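Rieske iron-sulfur protein soxF (Sulfolobus acidocaldarius, PDB 1JM1) carries a Rieske-type [2Fe-2S] cluster and probably transfers electrons within the respiratory chain of this archaeon. Local coordinates at residues D5-F10 / Y163-N168; R12-N17 / T159-A164; F88-V93 / L148-L153. One frame throughout, in Å; residues are numbered along the deposited sequence. Where two conformers were deposited one is given.

In the fold
Interactions 1 and 2 hold the same strand, 161-167. In interaction 2, strand 13-17 pairs with its first half. In interaction 1, the loop before strand 13-17 lies over its second half. Interaction 3 is nested inside the chain loop that both close, and its segment 148-153 leads into strand 151-155, which flanks 161-167 on the side away from 13-17. Interaction 3 is core, its centre about 2 Å from that of the chain, and mostly apolar, with two backbone bonds and one water. Interaction 1 is buried but peripheral, and combines one backbone hydrogen bond with a ring face laid on a glycine. Interaction 2 is partly exposed and adds charged and polar side chains to a backbone ladder.

Interaction 1: residues D5-F10 / Y163-N168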
loop_
_atom_site.group_PDB
_atom_site.type_symbol
_atom_site.label_atom_id
_atom_site.label_comp_id
_atom_site.label_asym_id
_atom_site.label_seq_id
_atom_site.Cartn_x
_atom_site.Cartn_y
_atom_site.Cartn_z
ATOM N N ASP A 5 2.539 3.749 19.251
ATOM C CA ASP A 5 2.688 5.190 19.007
ATOM C C ASP A 5 2.174 5.624 17.650
ATOM O O ASP A 5 2.355 6.783 17.307
ATOM C CB ASP A 5 4.169 5.598 19.100
ATOM C CG ASP A 5 4.726 5.364 20.514
ATOM O OD1 ASP A 5 3.957 5.404 21.515
ATOM O OD2 ASP A 5 5.957 5.151 20.618
ATOM N N GLY A 6 1.612 4.676 16.893
ATOM C CA GLY A 6 0.919 5.052 15.702
ATOM C C GLY A 6 -0.495 5.468 15.942
ATOM O O GLY A 6 -0.832 6.016 17.022
ATOM N N LEU A 7 -1.413 5.291 14.983
ATOM C CA LEU A 7 -2.803 5.646 15.155
ATOM C C LEU A 7 -3.587 4.484 15.713
ATOM O O LEU A 7 -3.456 3.350 15.297
ATOM C CB LEU A 7 -3.404 6.013 13.822
ATOM C CG LEU A 7 -2.813 7.194 13.048
ATOM C CD1 LEU A 7 -3.383 7.262 11.639
ATOM C CD2 LEU A 7 -3.006 8.453 13.936
ATOM N N ALA A 8 -4.443 4.825 16.701
ATOM C CA ALA A 8 -5.506 3.931 17.158
ATOM C C ALA A 8 -4.939 2.551 17.512
ATOM O O ALA A 8 -5.551 1.531 17.222
ATOM C CB ALA A 8 -6.632 3.847 16.208
ATOM N N GLY A 9 -3.812 2.503 18.206
ATOM C CA GLY A 9 -3.256 1.282 18.746
ATOM C C GLY A 9 -2.175 0.601 17.859
ATOM O O GLY A 9 -1.575 -0.366 18.310
ATOM N N PHE A 10 -1.991 1.079 16.647
ATOM C CA PHE A 10 -0.961 0.591 15.770
ATOM C C PHE A 10 0.400 1.071 16.209
ATOM O O PHE A 10 0.508 2.129 16.856
ATOM C CB PHE A 10 -1.171 1.046 14.354
ATOM C CG PHE A 10 -2.131 0.216 13.523
ATOM C CD1 PHE A 10 -3.489 0.321 13.625
ATOM C CD2 PHE A 10 -1.621 -0.680 12.592
ATOM C CE1 PHE A 10 -4.327 -0.394 12.844
ATOM C CE2 PHE A 10 -2.499 -1.397 11.772
ATOM C CZ PHE A 10 -3.848 -1.252 11.897
ATOM N N TYR A 163 7.066 7.171 8.185
ATOM C CA TYR A 163 6.575 6.168 9.115
ATOM C C TYR A 163 5.232 5.597 8.626
ATOM O O TYR A 163 4.381 6.344 8.121
ATOM C CB TYR A 163 6.332 6.793 10.494
ATOM C CG TYR A 163 7.619 7.188 11.191
ATOM C CD1 TYR A 163 8.227 8.404 10.965
ATOM C CD2 TYR A 163 8.278 6.295 12.023
ATOM C CE1 TYR A 163 9.396 8.715 11.599
ATOM C CE2 TYR A 163 9.461 6.604 12.649
ATOM C CZ TYR A 163 10.053 7.824 12.425
ATOM O OH TYR A 163 11.201 8.119 13.067
ATOM N N ALA A 164 5.038 4.306 8.853
ATOM C CA ALA A 164 3.734 3.682 8.761
ATOM C C ALA A 164 3.094 3.735 10.148
ATOM O O ALA A 164 3.739 3.409 11.132
ATOM C CB ALA A 164 3.877 2.231 8.290
ATOM N N VAL A 165 1.841 4.177 10.188
ATOM C CA VAL A 165 1.150 4.444 11.471
ATOM C C VAL A 165 -0.218 3.822 11.588
ATOM O O VAL A 165 -0.821 3.897 12.665
ATOM C CB VAL A 165 1.104 5.960 11.762
ATOM C CG1 VAL A 165 2.517 6.508 11.883
ATOM C CG2 VAL A 165 0.278 6.717 10.726
ATOM N N GLY A 166 -0.766 3.230 10.527
ATOM C CA GLY A 166 -2.026 2.532 10.650
ATOM C C GLY A 166 -2.435 1.965 9.299
ATOM O O GLY A 166 -1.688 2.028 8.350
ATOM N N THR A 167 -3.654 1.410 9.251
ATOM C CA THR A 167 -4.270 1.019 7.992
ATOM C C THR A 167 -5.707 1.473 8.006
ATOM O O THR A 167 -6.287 1.683 9.072
ATOM C CB THR A 167 -4.179 -0.491 7.691
ATOM O OG1 THR A 167 -5.014 -1.221 8.590
ATOM C CG2 THR A 167 -2.751 -0.999 7.811
ATOM N N ASN A 168 -6.311 1.595 6.827
ATOM C CA ASN A 168 -7.711 1.980 6.745
ATOM C C ASN A 168 -8.659 0.803 6.826
ATOM O O ASN A 168 -9.880 0.996 6.921
ATOM C CB ASN A 168 -8.027 2.801 5.500
ATOM C CG ASN A 168 -7.877 2.028 4.197
ATOM O OD1 ASN A 168 -7.284 0.927 4.192
ATOM N ND2 ASN A 168 -8.359 2.595 3.109
#
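A type I' beta turn, Leu-7 to Phe-10, lies against the end of strand 161-167 and meets it at Val-165, Gly-166 and Thr-167. One backbone hydrogen bond joins the two, from Leu-7 N to Val-165 O at 2.8 Å, nearly straight (168°). Phe-10 CB packs on the same Val-165 O at 3.3 Å. The Phe-10 ring lies with one face on the strand backbone. Gly-166 CA sits 3.8 Å from the ring centroid, a CH-pi contact 16° off the ring normal. Thr-167 N lies over the same face, also offset toward the rim; the contact buries it without a polar partner in the model. The strand has a classic beta bulge here, with Val-165 and Gly-166 both facing Ile-152 of the neighbouring strand 151-155. Leu-7 CD1 touches Val-165 CG2 at 3.8 Å, the two side chains crossing obliquely. Val-165 CG2 stands between its own backbone N and carbonyl carbon (CG1 at chi1 -61°), which brings it to Leu-7. At the ring tip Phe-10 CZ is 3.5 Å from Thr-167 OG1, a hydroxyl that is hydrogen-bonded to Ala-169 O. Elsewhere Phe-10 packs on Tyr-37 and Leu-72.

Interaction 2: residues R12-N17 / T159-A164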
loop_
_atom_site.group_PDB
_atom_site.type_symbol
_atom_site.label_atom_id
_atom_site.label_comp_id
_atom_site.label_asym_id
_atom_site.label_seq_id
_atom_site.Cartn_x
_atom_site.Cartn_y
_atom_site.Cartn_z
ATOM N N ARG A 12 4.125 2.796 15.400
ATOM C CA ARG A 12 4.768 3.758 14.521
ATOM C C ARG A 12 6.076 3.109 14.073
ATOM O O ARG A 12 6.978 2.906 14.859
ATOM C CB ARG A 12 4.976 5.056 15.287
ATOM C CG ARG A 12 5.708 6.165 14.514
ATOM C CD ARG A 12 5.736 7.427 15.377
ATOM N NE ARG A 12 6.456 8.516 14.718
ATOM C CZ ARG A 12 5.875 9.359 13.893
ATOM N NH1 ARG A 12 4.584 9.314 13.554
ATOM N NH2 ARG A 12 6.646 10.317 13.352
ATOM N N TYR A 13 6.185 2.767 12.788
ATOM C CA TYR A 13 7.290 2.033 12.205
ATOM C C TYR A 13 7.961 2.849 11.136
ATOM O O TYR A 13 7.310 3.290 10.198
ATOM C CB TYR A 13 6.771 0.697 11.575
ATOM C CG TYR A 13 7.740 -0.010 10.675
ATOM C CD1 TYR A 13 8.863 -0.578 11.307
ATOM C CD2 TYR A 13 7.635 -0.106 9.277
ATOM C CE1 TYR A 13 9.800 -1.236 10.516
ATOM C CE2 TYR A 13 8.595 -0.732 8.500
ATOM C CZ TYR A 13 9.650 -1.304 9.133
ATOM O OH TYR A 13 10.643 -1.914 8.325
ATOM N N LYS A 14 9.283 3.030 11.196
ATOM C CA LYS A 14 9.997 3.731 10.164
ATOM C C LYS A 14 10.168 2.872 8.930
ATOM O O LYS A 14 10.815 1.809 8.972
ATOM C CB LYS A 14 11.402 4.111 10.703
ATOM C CG LYS A 14 12.116 5.034 9.707
ATOM C CD LYS A 14 13.574 5.303 10.145
ATOM C CE LYS A 14 13.700 5.861 11.554
ATOM N NZ LYS A 14 15.096 6.297 11.819
ATOM N N VAL A 15 9.623 3.290 7.834
ATOM C CA VAL A 15 9.715 2.568 6.561
ATOM C C VAL A 15 11.039 2.859 5.878
ATOM O O VAL A 15 11.771 1.968 5.465
ATOM C CB VAL A 15 8.534 2.906 5.631
ATOM C CG1 VAL A 15 8.716 2.176 4.286
ATOM C CG2 VAL A 15 7.230 2.517 6.241
ATOM N N ALA A 16 11.332 4.156 5.693
ATOM C CA ALA A 16 12.481 4.611 4.931
ATOM C C ALA A 16 12.601 6.117 5.120
ATOM O O ALA A 16 11.628 6.774 5.465
ATOM C CB ALA A 16 12.326 4.345 3.433
ATOM N N ASN A 17 13.778 6.667 4.833
ATOM C CA ASN A 17 13.912 8.099 4.699
ATOM C C ASN A 17 13.512 8.512 3.301
ATOM O O ASN A 17 13.727 7.762 2.339
ATOM C CB ASN A 17 15.389 8.475 4.996
ATOM C CG ASN A 17 15.554 9.984 5.105
ATOM O OD1 ASN A 17 15.779 10.664 4.100
ATOM N ND2 ASN A 17 15.436 10.482 6.317
ATOM N N THR A 159 13.224 15.162 10.101
ATOM C CA THR A 159 14.234 14.139 9.832
ATOM C C THR A 159 14.179 13.602 8.431
ATOM O O THR A 159 15.142 12.969 7.980
ATOM C CB THR A 159 14.126 12.960 10.803
ATOM O OG1 THR A 159 12.836 12.366 10.544
ATOM C CG2 THR A 159 14.210 13.418 12.260
ATOM N N GLY A 160 13.050 13.769 7.739
ATOM C CA GLY A 160 12.850 13.151 6.436
ATOM C C GLY A 160 12.347 11.711 6.518
ATOM O O GLY A 160 12.146 11.095 5.463
ATOM N N ASP A 161 12.151 11.148 7.694
ATOM C CA ASP A 161 11.728 9.764 7.807
ATOM C C ASP A 161 10.247 9.633 7.577
ATOM O O ASP A 161 9.410 10.427 8.021
ATOM C CB ASP A 161 12.129 9.238 9.169
ATOM C CG ASP A 161 13.648 8.997 9.283
ATOM O OD1 ASP A 161 14.309 8.762 8.280
ATOM O OD2 ASP A 161 14.100 9.071 10.450
ATOM N N ILE A 162 9.907 8.565 6.847
ATOM C CA ILE A 162 8.522 8.160 6.548
ATOM C C ILE A 162 8.134 7.001 7.432
ATOM O O ILE A 162 8.827 5.965 7.422
ATOM C CB ILE A 162 8.398 7.738 5.059
ATOM C CG1 ILE A 162 8.789 8.873 4.120
ATOM C CG2 ILE A 162 7.006 7.220 4.763
ATOM C CD1 ILE A 162 9.141 8.419 2.706
ATOM N N TYR A 163 7.066 7.171 8.185
ATOM C CA TYR A 163 6.575 6.168 9.115
ATOM C C TYR A 163 5.232 5.597 8.626
ATOM O O TYR A 163 4.381 6.344 8.121
ATOM C CB TYR A 163 6.332 6.793 10.494
ATOM C CG TYR A 163 7.619 7.188 11.191
ATOM C CD1 TYR A 163 8.227 8.404 10.965
ATOM C CD2 TYR A 163 8.278 6.295 12.023
ATOM C CE1 TYR A 163 9.396 8.715 11.599
ATOM C CE2 TYR A 163 9.461 6.604 12.649
ATOM C CZ TYR A 163 10.053 7.824 12.425
ATOM O OH TYR A 163 11.201 8.119 13.067
ATOM N N ALA A 164 5.038 4.306 8.853
ATOM C CA ALA A 164 3.734 3.682 8.761
ATOM C C ALA A 164 3.094 3.735 10.148
ATOM O O ALA A 164 3.739 3.409 11.132
ATOM C CB ALA A 164 3.877 2.231 8.290
#
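Arg-12 and Tyr-163 stack beside the start of an antiparallel strand pair, 13-17 with 161-167. In the backbone ladder, Tyr-13 and Ala-164 form a hydrogen-bonded pair, N to O both ways. Val-15 N gives to Ile-162 O, and Ile-162 N to Ala-16 O, each at 2.8 Å. Val-15 and Ala-16 both face Ile-162, a classic beta bulge.

In a cation-pi stack, the Arg-12 guanidinium lies over one face of the Tyr-163 ring, centres 4.1 Å apart and planes at 21°. NE sits over the ring centre, and NH2 is 3.4 Å from Tyr-163 CD1. Arg-12 CG stands anti to the backbone N (chi1 177°), 3.6 Å from Tyr-163 CD2, and the chain runs on extended to NE. Its NH1 also makes a salt bridge to Asp-154.

The polar contacts gather at Asp-161. In one of its two conformers Lys-14 NZ makes a salt bridge to Asp-161 OD2 at 3.2 Å, a weak and doubtful tie. Asp-161 OD1 accepts from Asn-17 ND2 at 2.8 Å, met from above the carboxylate plane. The same ND2 gives a second bond to Thr-159 O at 3.0 Å. Thr-159 OG1 accepts from Asp-161 N, an ST turn. Asn-17 OD1 caps the following helix at Gln-19 N. With both ends of its amide bonded, Asn-17 is likely to be fixed in rotation, tying this helix start to the ST turn.

Interaction 3: residues F88-V93 / L148-L153; sequences FAFSDV and LPIVIL
Leu-148 lays its side chain against Phe-90 and Ser-91 where two strands of the Rieske domain's beta core meet, 87-91 of one sheet and 151-155 of another. The strands run antiparallel and are joined by a single bridge, Phe-90 with Ile-150. Leu-148 CB starts toward segment 88-93, and CG stands anti to the backbone N (chi1 -173°). CG lies 3.7 Å from Ser-91 O. CD1 touches two carbonyl oxygens, Val-93 O and Ser-91 O, each at 3.6 Å. CD2 is 3.5 Å from Ser-91 O and also touches Phe-90 CB. The Leu-148 methyls bury Ser-91 O, which has no polar partner in the model. An alanine here would probably open a gap beside Phe-90 CB and leave Ser-91 O and Val-93 O without the methyls packed on them.

Farther along, the Phe-90 ring and Ile-150 lie side by side, with CE2 on CG1. Ala-89 CB packs on Val-151 CB and on Leu-153 CD2. Ser-91 N gives to Pro-149 O, and Val-151 N gives to Ala-89 O from above the carbonyl plane. Ser-91 OG accepts from Val-93 N in an ST turn, just before cluster ligand Cys-94. Beyond the bridge a water takes over, accepting from Ala-89 N at 2.9 Å and donating to Val-151 O at 2.9 Å.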
loop_
_atom_site.group_PDB
_atom_site.type_symbol
_atom_site.label_atom_id
_atom_site.label_comp_id
_atom_site.label_asym_id
_atom_site.label_seq_id
_atom_site.Cartn_x
_atom_site.Cartn_y
_atom_site.Cartn_z
ATOM N N PHE A 88 2.388 7.300 -1.108
ATOM C CA PHE A 88 1.284 6.533 -0.552
ATOM C C PHE A 88 1.782 5.118 -0.266
ATOM O O PHE A 88 2.889 4.738 -0.683
ATOM C CB PHE A 88 0.101 6.491 -1.548
ATOM C CG PHE A 88 -0.431 7.866 -1.853
ATOM C CD1 PHE A 88 0.133 8.649 -2.841
ATOM C CD2 PHE A 88 -1.485 8.371 -1.124
ATOM C CE1 PHE A 88 -0.358 9.909 -3.122
ATOM C CE2 PHE A 88 -1.996 9.631 -1.376
ATOM C CZ PHE A 88 -1.428 10.373 -2.398
ATOM N N ALA A 89 0.960 4.316 0.381
ATOM C CA ALA A 89 1.308 2.932 0.643
ATOM C C ALA A 89 0.066 2.070 0.724
ATOM O O ALA A 89 -1.002 2.507 1.146
ATOM C CB ALA A 89 2.103 2.824 1.942
ATOM N N PHE A 90 0.246 0.794 0.351
ATOM C CA PHE A 90 -0.841 -0.178 0.291
ATOM C C PHE A 90 -0.347 -1.503 0.829
ATOM O O PHE A 90 0.829 -1.865 0.751
ATOM C CB PHE A 90 -1.316 -0.364 -1.150
ATOM C CG PHE A 90 -1.908 0.878 -1.782
ATOM C CD1 PHE A 90 -1.101 1.812 -2.393
ATOM C CD2 PHE A 90 -3.290 1.094 -1.719
ATOM C CE1 PHE A 90 -1.639 2.969 -2.909
ATOM C CE2 PHE A 90 -3.832 2.240 -2.275
ATOM C CZ PHE A 90 -3.022 3.157 -2.854
ATOM N N SER A 91 -1.333 -2.336 1.264
ATOM C CA SER A 91 -1.069 -3.759 1.434
ATOM C C SER A 91 -0.669 -4.383 0.092
ATOM O O SER A 91 -1.179 -4.032 -0.961
ATOM C CB SER A 91 -2.332 -4.437 1.939
ATOM O OG SER A 91 -2.156 -5.844 2.076
ATOM N N ASP A 92 0.249 -5.367 0.182
ATOM C CA ASP A 92 0.653 -6.154 -0.973
ATOM C C ASP A 92 -0.061 -7.494 -1.050
ATOM O O ASP A 92 0.392 -8.349 -1.828
ATOM C CB ASP A 92 2.156 -6.338 -0.997
ATOM C CG ASP A 92 2.698 -6.860 -2.284
ATOM O OD1 ASP A 92 2.164 -6.383 -3.354
ATOM O OD2 ASP A 92 3.651 -7.660 -2.306
ATOM N N VAL A 93 -1.136 -7.694 -0.308
ATOM C CA VAL A 93 -1.906 -8.950 -0.304
ATOM C C VAL A 93 -3.282 -8.679 -0.889
ATOM O O VAL A 93 -4.067 -7.867 -0.362
ATOM C CB VAL A 93 -1.961 -9.572 1.084
ATOM C CG1 VAL A 93 -2.767 -10.899 1.009
ATOM C CG2 VAL A 93 -0.588 -9.806 1.690
ATOM N N LEU A 148 -8.331 -2.421 -1.951
ATOM C CA LEU A 148 -7.039 -2.774 -1.401
ATOM C C LEU A 148 -6.723 -1.899 -0.189
ATOM O O LEU A 148 -6.765 -0.671 -0.312
ATOM C CB LEU A 148 -5.954 -2.598 -2.468
ATOM C CG LEU A 148 -4.571 -3.105 -2.070
ATOM C CD1 LEU A 148 -4.577 -4.619 -1.888
ATOM C CD2 LEU A 148 -3.565 -2.730 -3.163
ATOM N N PRO A 149 -6.401 -2.475 0.976
ATOM C CA PRO A 149 -6.113 -1.621 2.125
ATOM C C PRO A 149 -4.936 -0.683 1.903
ATOM O O PRO A 149 -3.916 -1.047 1.296
ATOM C CB PRO A 149 -5.852 -2.633 3.248
ATOM C CG PRO A 149 -6.708 -3.810 2.846
ATOM C CD PRO A 149 -6.530 -3.882 1.327
ATOM N N ILE A 150 -5.097 0.516 2.436
ATOM C CA ILE A 150 -4.097 1.568 2.468
ATOM C C ILE A 150 -3.371 1.535 3.806
ATOM O O ILE A 150 -3.992 1.407 4.858
ATOM C CB ILE A 150 -4.743 2.959 2.231
ATOM C CG1 ILE A 150 -5.335 3.003 0.831
ATOM C CG2 ILE A 150 -3.763 4.090 2.475
ATOM C CD1 ILE A 150 -6.258 4.205 0.589
ATOM N N VAL A 151 -2.051 1.692 3.745
ATOM C CA VAL A 151 -1.217 1.889 4.910
ATOM C C VAL A 151 -1.059 3.408 5.086
ATOM O O VAL A 151 -0.553 4.105 4.200
ATOM C CB VAL A 151 0.140 1.202 4.747
ATOM C CG1 VAL A 151 1.019 1.492 5.985
ATOM C CG2 VAL A 151 -0.040 -0.292 4.543
ATOM N N ILE A 152 -1.524 3.893 6.223
ATOM C CA ILE A 152 -1.469 5.330 6.539
ATOM C C ILE A 152 -0.028 5.668 6.911
ATOM O O ILE A 152 0.592 4.965 7.713
ATOM C CB ILE A 152 -2.471 5.661 7.636
ATOM C CG1 ILE A 152 -3.870 5.176 7.230
ATOM C CG2 ILE A 152 -2.409 7.162 7.953
ATOM C CD1 ILE A 152 -4.734 5.096 8.480
ATOM N N LEU A 153 0.498 6.735 6.294
ATOM C CA LEU A 153 1.841 7.187 6.501
ATOM C C LEU A 153 1.877 8.517 7.197
ATOM O O LEU A 153 0.959 9.333 7.099
ATOM C CB LEU A 153 2.553 7.316 5.141
ATOM C CG LEU A 153 2.612 6.070 4.271
ATOM C CD1 LEU A 153 3.287 6.410 2.938
ATOM C CD2 LEU A 153 3.342 4.921 4.981
HETATM O O HOH W 1 -0.846 5.924 2.007
#